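Long-range contacts in SmhB (Serratia marcescens, PDB 6ZZ5), which is the soluble form of one component of Smh, a tripartite alpha-pore-forming toxin, and probably takes part in building the membrane pore: residues A[193-198]-A[215-220]; A[232-237]-A[352-357]. All coordinates share one frame; numbering follows the deposited sequence.

Contact 1: A[193-198]-A[215-220]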
ATOM      1  N   VAL A 193       8.486  -4.847   9.873  1.00 17.66           N
ATOM      2  CA  VAL A 193       9.916  -4.981   9.486  1.00 22.59           C
ATOM      3  C   VAL A 193       9.960  -5.259   7.985  1.00 21.05           C
ATOM      4  O   VAL A 193       9.184  -6.191   7.537  1.00 20.03           O
ATOM      5  CB  VAL A 193      10.575  -6.143  10.241  1.00 25.52           C
ATOM      6  CG1 VAL A 193      12.031  -6.274   9.830  1.00 26.27           C
ATOM      7  CG2 VAL A 193      10.454  -5.953  11.744  1.00 30.96           C
ATOM      8  N   THR A 194      10.874  -4.620   7.269  1.00 18.96           N
ATOM      9  CA  THR A 194      10.912  -4.689   5.789  1.00 19.19           C
ATOM     10  C   THR A 194      12.337  -4.941   5.345  1.00 18.37           C
ATOM     11  O   THR A 194      13.312  -4.643   6.083  1.00 22.07           O
ATOM     12  CB  THR A 194      10.318  -3.444   5.096  1.00 18.29           C
ATOM     13  OG1 THR A 194      11.128  -2.295   5.333  1.00 20.64           O
ATOM     14  CG2 THR A 194       8.941  -3.126   5.593  1.00 20.88           C
ATOM     15  N   ALA A 195      12.426  -5.565   4.172  1.00 16.05           N
ATOM     16  CA  ALA A 195      13.693  -5.889   3.538  1.00 16.20           C
ATOM     17  C   ALA A 195      13.462  -5.971   2.048  1.00 15.65           C
ATOM     18  O   ALA A 195      12.321  -6.308   1.619  1.00 19.07           O
ATOM     19  CB  ALA A 195      14.239  -7.176   4.094  1.00 16.95           C
ATOM     20  N   ILE A 196      14.458  -5.502   1.323  1.00 17.52           N
ATOM     21  CA  ILE A 196      14.447  -5.503  -0.163  1.00 17.21           C
ATOM     22  C   ILE A 196      15.594  -6.359  -0.673  1.00 18.98           C
ATOM     23  O   ILE A 196      16.711  -6.222  -0.175  1.00 20.70           O
ATOM     24  CB  ILE A 196      14.527  -4.032  -0.615  1.00 19.72           C
ATOM     25  CG1 ILE A 196      13.196  -3.332  -0.300  1.00 19.28           C
ATOM     26  CG2 ILE A 196      14.864  -3.956  -2.102  1.00 19.03           C
ATOM     27  CD1 ILE A 196      13.310  -1.834  -0.186  1.00 23.84           C
ATOM     28  N   GLY A 197      15.350  -7.219  -1.661  1.00 19.22           N
ATOM     29  CA  GLY A 197      16.433  -8.043  -2.206  1.00 19.38           C
ATOM     30  C   GLY A 197      16.047  -8.626  -3.555  1.00 16.39           C
ATOM     31  O   GLY A 197      14.908  -8.461  -3.987  1.00 16.53           O
ATOM     32  N   ALA A 198      16.952  -9.382  -4.152  1.00 16.85           N
ATOM     33  CA  ALA A 198      16.746  -9.946  -5.506  1.00 17.70           C
ATOM     34  C   ALA A 198      15.558 -10.910  -5.534  1.00 17.95           C
ATOM     35  O   ALA A 198      15.359 -11.688  -4.599  1.00 20.49           O
ATOM     36  CB  ALA A 198      18.014 -10.579  -6.004  1.00 21.81           C
ATOM     37  N   GLY A 215      11.094  -7.077  -5.125  1.00 15.03           N
ATOM     38  CA  GLY A 215      11.725  -8.080  -4.243  1.00 19.55           C
ATOM     39  C   GLY A 215      11.648  -7.627  -2.814  1.00 16.47           C
ATOM     40  O   GLY A 215      12.627  -7.038  -2.347  1.00 15.82           O
ATOM     41  N   ILE A 216      10.488  -7.807  -2.191  1.00 15.19           N
ATOM     42  CA  ILE A 216      10.189  -7.261  -0.844  1.00 16.71           C
ATOM     43  C   ILE A 216       9.775  -8.361   0.112  1.00 16.88           C
ATOM     44  O   ILE A 216       9.086  -9.319  -0.281  1.00 17.71           O
ATOM     45  CB  ILE A 216       9.130  -6.145  -0.889  1.00 16.21           C
ATOM     46  CG1 ILE A 216       7.773  -6.611  -1.411  1.00 19.14           C
ATOM     47  CG2 ILE A 216       9.677  -4.985  -1.699  1.00 18.11           C
ATOM     48  CD1 ILE A 216       6.676  -5.640  -1.157  1.00 18.23           C
ATOM     49  N   ALA A 217      10.148  -8.150   1.353  1.00 16.33           N
ATOM     50  CA  ALA A 217       9.635  -8.911   2.507  1.00 20.46           C
ATOM     51  C   ALA A 217       9.076  -7.902   3.514  1.00 19.75           C
ATOM     52  O   ALA A 217       9.698  -6.818   3.752  1.00 17.42           O
ATOM     53  CB  ALA A 217      10.711  -9.754   3.107  1.00 21.61           C
ATOM     54  N   MET A 218       7.912  -8.244   4.037  1.00 18.41           N
ATOM     55  CA  MET A 218       7.341  -7.530   5.184  1.00 20.21           C
ATOM     56  C   MET A 218       6.970  -8.581   6.237  1.00 21.62           C
ATOM     57  O   MET A 218       6.302  -9.604   5.950  1.00 22.25           O
ATOM     58  CB  MET A 218       6.140  -6.693   4.746  1.00 15.35           C
ATOM     59  CG  MET A 218       6.431  -5.776   3.529  1.00 14.81           C
ATOM     60  SD  MET A 218       5.114  -4.625   3.184  1.00 19.81           S
ATOM     61  CE  MET A 218       5.188  -3.492   4.557  1.00 15.96           C
ATOM     62  N   MET A 219       7.370  -8.287   7.443  1.00 17.96           N
ATOM     63  CA  MET A 219       7.182  -9.170   8.590  1.00 19.84           C
ATOM     64  C   MET A 219       6.751  -8.307   9.754  1.00 19.48           C
ATOM     65  O   MET A 219       6.741  -7.098   9.608  1.00 23.59           O
ATOM     66  CB  MET A 219       8.503  -9.906   8.849  1.00 25.73           C
ATOM     67  CG  MET A 219       8.778 -10.897   7.752  1.00 31.11           C
ATOM     68  SD  MET A 219      10.495 -11.236   7.585  1.00 36.63           S
ATOM     69  CE  MET A 219      11.078  -9.638   6.994  1.00 31.29           C
ATOM     70  N   THR A 220       6.368  -8.924  10.856  1.00 25.28           N
ATOM     71  CA  THR A 220       5.958  -8.240  12.102  1.00 22.95           C
ATOM     72  C   THR A 220       7.030  -8.467  13.174  1.00 26.78           C
ATOM     73  O   THR A 220       7.770  -9.472  13.137  1.00 27.72           O
ATOM     74  CB  THR A 220       4.583  -8.740  12.575  1.00 25.45           C
ATOM     75  OG1 THR A 220       4.669 -10.152  12.731  1.00 23.23           O
ATOM     76  CG2 THR A 220       3.488  -8.353  11.615  1.00 23.09           C
TER

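Contact 2: A[232-237]-A[352-357]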
ATOM      1  N   VAL A 232       5.738 -17.959   7.099  1.00 29.48           N
ATOM      2  CA  VAL A 232       4.574 -17.799   6.183  1.00 26.57           C
ATOM      3  C   VAL A 232       5.114 -17.311   4.835  1.00 25.84           C
ATOM      4  O   VAL A 232       4.838 -17.894   3.780  1.00 23.62           O
ATOM      5  CB  VAL A 232       3.557 -16.803   6.771  1.00 30.45           C
ATOM      6  CG1 VAL A 232       2.462 -16.504   5.762  1.00 28.81           C
ATOM      7  CG2 VAL A 232       2.958 -17.302   8.086  1.00 35.93           C
ATOM      8  N   LEU A 233       5.915 -16.258   4.869  1.00 24.72           N
ATOM      9  CA  LEU A 233       6.246 -15.485   3.656  1.00 23.64           C
ATOM     10  C   LEU A 233       7.246 -16.265   2.815  1.00 20.43           C
ATOM     11  O   LEU A 233       7.216 -16.153   1.528  1.00 26.61           O
ATOM     12  CB  LEU A 233       6.767 -14.113   4.082  1.00 25.85           C
ATOM     13  CG  LEU A 233       7.054 -13.149   2.932  1.00 27.17           C
ATOM     14  CD1 LEU A 233       5.874 -12.995   2.000  1.00 23.66           C
ATOM     15  CD2 LEU A 233       7.478 -11.799   3.461  1.00 33.38           C
ATOM     16  N   ASP A 234       8.082 -17.053   3.479  1.00 25.88           N
ATOM     17  CA  ASP A 234       9.154 -17.863   2.846  1.00 25.10           C
ATOM     18  C   ASP A 234       8.570 -18.772   1.749  1.00 23.66           C
ATOM     19  O   ASP A 234       9.255 -18.946   0.704  1.00 21.93           O
ATOM     20  CB  ASP A 234       9.914 -18.621   3.922  1.00 31.70           C
ATOM     21  CG  ASP A 234      10.801 -19.764   3.447  1.00 40.59           C
ATOM     22  OD1 ASP A 234      11.758 -19.506   2.691  1.00 38.31           O
ATOM     23  OD2 ASP A 234      10.563 -20.887   3.872  1.00 53.64           O
ATOM     24  N   LYS A 235       7.374 -19.316   1.888  1.00 21.15           N
ATOM     25  CA  LYS A 235       6.857 -20.287   0.863  1.00 23.41           C
ATOM     26  C   LYS A 235       6.728 -19.616  -0.508  1.00 20.14           C
ATOM     27  O   LYS A 235       7.277 -20.123  -1.473  1.00 20.43           O
ATOM     28  CB  LYS A 235       5.472 -20.801   1.280  1.00 27.72           C
ATOM     29  CG  LYS A 235       5.507 -21.764   2.452  1.00 39.01           C
ATOM     30  CD  LYS A 235       6.316 -23.000   2.113  1.00 55.03           C
ATOM     31  CE  LYS A 235       6.289 -24.073   3.177  1.00 74.97           C
ATOM     32  NZ  LYS A 235       6.602 -23.512   4.514  1.00 70.08           N
ATOM     33  N   SER A 236       6.077 -18.461  -0.565  1.00 19.23           N
ATOM     34  CA  SER A 236       5.841 -17.748  -1.843  1.00 19.89           C
ATOM     35  C   SER A 236       7.133 -17.125  -2.366  1.00 19.76           C
ATOM     36  O   SER A 236       7.342 -17.187  -3.556  1.00 18.98           O
ATOM     37  CB  SER A 236       4.685 -16.772  -1.724  1.00 21.59           C
ATOM     38  OG  SER A 236       4.872 -15.711  -0.786  1.00 21.90           O
ATOM     39  N   LEU A 237       7.980 -16.538  -1.518  1.00 19.78           N
ATOM     40  CA  LEU A 237       9.270 -15.947  -2.020  1.00 19.27           C
ATOM     41  C   LEU A 237      10.153 -17.056  -2.607  1.00 16.90           C
ATOM     42  O   LEU A 237      10.750 -16.850  -3.641  1.00 20.53           O
ATOM     43  CB  LEU A 237      10.007 -15.252  -0.875  1.00 19.04           C
ATOM     44  CG  LEU A 237       9.311 -14.106  -0.192  1.00 18.57           C
ATOM     45  CD1 LEU A 237      10.246 -13.497   0.854  1.00 23.84           C
ATOM     46  CD2 LEU A 237       8.850 -13.045  -1.182  1.00 17.85           C
ATOM     47  N   PHE A 352      17.237 -14.405   2.341  1.00 23.86           N
ATOM     48  CA  PHE A 352      17.214 -13.575   3.570  1.00 21.94           C
ATOM     49  C   PHE A 352      16.034 -13.990   4.462  1.00 23.58           C
ATOM     50  O   PHE A 352      16.188 -14.145   5.667  1.00 23.42           O
ATOM     51  CB  PHE A 352      17.024 -12.108   3.199  1.00 21.98           C
ATOM     52  CG  PHE A 352      17.040 -11.186   4.381  1.00 23.90           C
ATOM     53  CD1 PHE A 352      18.250 -10.823   4.975  1.00 25.75           C
ATOM     54  CD2 PHE A 352      15.845 -10.634   4.850  1.00 23.56           C
ATOM     55  CE1 PHE A 352      18.249  -9.962   6.067  1.00 27.00           C
ATOM     56  CE2 PHE A 352      15.855  -9.750   5.913  1.00 24.00           C
ATOM     57  CZ  PHE A 352      17.060  -9.438   6.534  1.00 24.81           C
ATOM     58  N   VAL A 353      14.853 -14.125   3.867  1.00 20.99           N
ATOM     59  CA  VAL A 353      13.639 -14.514   4.619  1.00 21.43           C
ATOM     60  C   VAL A 353      13.785 -15.957   5.095  1.00 22.20           C
ATOM     61  O   VAL A 353      13.382 -16.229   6.239  1.00 22.36           O
ATOM     62  CB  VAL A 353      12.372 -14.236   3.797  1.00 21.84           C
ATOM     63  CG1 VAL A 353      11.148 -14.860   4.445  1.00 25.22           C
ATOM     64  CG2 VAL A 353      12.200 -12.737   3.603  1.00 21.96           C
ATOM     65  N   LYS A 354      14.382 -16.842   4.296  1.00 24.16           N
ATOM     66  CA  LYS A 354      14.571 -18.245   4.735  1.00 28.56           C
ATOM     67  C   LYS A 354      15.465 -18.267   5.979  1.00 28.76           C
ATOM     68  O   LYS A 354      15.108 -18.932   6.955  1.00 26.95           O
ATOM     69  CB  LYS A 354      15.115 -19.103   3.610  1.00 30.72           C
ATOM     70  CG  LYS A 354      15.120 -20.607   3.871  1.00 36.70           C
ATOM     71  CD  LYS A 354      15.221 -21.336   2.526  1.00 47.94           C
ATOM     72  CE  LYS A 354      16.207 -22.480   2.513  1.00 69.94           C
ATOM     73  NZ  LYS A 354      15.616 -23.675   3.155  1.00 88.55           N
ATOM     74  N   ARG A 355      16.537 -17.489   6.017  1.00 30.01           N
ATOM     75  CA  ARG A 355      17.407 -17.396   7.227  1.00 28.63           C
ATOM     76  C   ARG A 355      16.620 -16.869   8.415  1.00 27.29           C
ATOM     77  O   ARG A 355      16.799 -17.392   9.498  1.00 34.14           O
ATOM     78  CB  ARG A 355      18.623 -16.521   6.959  1.00 28.19           C
ATOM     79  CG  ARG A 355      19.663 -17.251   6.122  1.00 34.01           C
ATOM     80  CD  ARG A 355      20.522 -16.273   5.366  1.00 39.97           C
ATOM     81  NE  ARG A 355      21.338 -16.938   4.381  1.00 45.97           N
ATOM     82  CZ  ARG A 355      22.591 -17.303   4.555  1.00 45.36           C
ATOM     83  NH1 ARG A 355      23.230 -17.045   5.689  1.00 48.63           N
ATOM     84  NH2 ARG A 355      23.216 -17.901   3.558  1.00 49.15           N
ATOM     85  N   LEU A 356      15.746 -15.892   8.229  1.00 29.16           N
ATOM     86  CA  LEU A 356      14.872 -15.392   9.318  1.00 28.39           C
ATOM     87  C   LEU A 356      13.870 -16.459   9.731  1.00 27.22           C
ATOM     88  O   LEU A 356      13.616 -16.588  10.903  1.00 35.33           O
ATOM     89  CB  LEU A 356      14.129 -14.132   8.869  1.00 30.54           C
ATOM     90  CG  LEU A 356      14.941 -12.855   8.916  1.00 32.05           C
ATOM     91  CD1 LEU A 356      14.039 -11.673   8.573  1.00 31.89           C
ATOM     92  CD2 LEU A 356      15.575 -12.680  10.294  1.00 36.03           C
ATOM     93  N   ALA A 357      13.286 -17.186   8.787  1.00 32.17           N
ATOM     94  CA  ALA A 357      12.309 -18.264   9.076  1.00 30.54           C
ATOM     95  C   ALA A 357      12.996 -19.282   9.980  1.00 33.42           C
ATOM     96  O   ALA A 357      12.351 -19.694  10.982  1.00 44.59           O
ATOM     97  CB  ALA A 357      11.786 -18.896   7.817  1.00 30.59           C
TER

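Contact 1: A[193-198]-A[215-220]
G215 meets G197 just beyond the strand ends, where 191-196 has finished and 216-221 is about to start: its carbonyl O accepts the N-H of G197 at 2.8 Å (N to O), and the same oxygen receives the CA-H of I196. No side chain intervenes here, and the CA of G215 lies 3.2 Å from G197 O in a CA-H...O contact. I216 follows in a non-hydrogen-bonded pair with I196. Its CG1 sits between the backbone N and the carbonyl carbon (chi1 62°), leaving CG2 to meet I196 CG1 at 4.1 Å. The end of the I216 side chain leads away from I196, and I216 packs on I177 of helix 156-184. At A217 the backbones bond twice, A217 N to A195 O at 2.9 Å and A195 N to A217 O at 3.0 Å, with the two CB methyls on the same face.

This is a long-looped beta hairpin, strand directions 164° apart, at the middle of a small four-stranded mixed sheet in a largely helical toxin of the HBL enterotoxin family. Strand 339-340 flanks 191-196, and 227-228 flanks 216-221.

M218 lies side by side with T194, both pointing the same way; its chain bends at chi3 and brings CE within 3.9 Å of T194 CG2. The T194 hydroxyl is turned to another partner, V339 O. M219 closes the second bonded pair with V193. M219 N reaches V193 O at 2.8 Å, nearly in line with the C=O bond, whereas V193 N approaches M219 O from 40° above the carbonyl plane.

Contact 2: A[232-237]-A[352-357]
V353 and L237 cross at about a right angle, with V353 CG2 only 3.5 Å from L237 CD1, tighter than ordinary van der Waals contact. The valine points toward helix 230-245 and spreads its two methyls over different neighbours. With CG1 anti to the backbone N (chi1 170°), that methyl lies against the backbone N and CA of D234, 4.0 Å from D234 CB, and more loosely against L233 CB, while CG2 is left for the leucine.

D234 also points toward the other helix, its CG set anti to the backbone N (chi1 165°). Its side chain and that of K354 cross obliquely. It is the aliphatic part of the lysine that is met: D234 OD1 lies 3.5 Å from K354 CB and close to CG and CD as well. Further out the lysine chain bends at chi3 and chi4, and its NZ stays 5.7 Å from D234 OD1. A357 adds its CB against D234 CB at 4.3 Å.

The helices run roughly antiparallel, 150° between their directions and 8.9 Å between the axes of the short segments, which packs helix 349-359, near the C-terminus, onto helix 230-245. Behind L233 and L237 stands helix 156-184. No hydrogen bond links the two segments: cohesion comes from apolar packing around V353. D234 OD1 is hydrogen-bonded just outside the segments and K354 is exposed, so any attraction between their charges is probably weak and screened.

How the contacts relate
Contact 1 is buried and sits nearer the centre of the chain, while contact 2 is only partly buried, its D234 and K354 side lying toward the surface. Their chemistry differs accordingly: backbone hydrogen bonds join strands 191-196 and 216-221, whereas packing, mostly of side chains, joins helices 230-245 and 349-359, with no hydrogen bond between the two segments. The two pack against each other within one chain, centres about 10 Å apart. Helix 349-359 lies on the sheet face carrying A195, A217 and M219, where V353 CG2 comes within 3.4 Å of A217 CB; F352 and L356 rest there too. L233 CD2 packs against M218 O, so both helices of contact 2 touch contact 1.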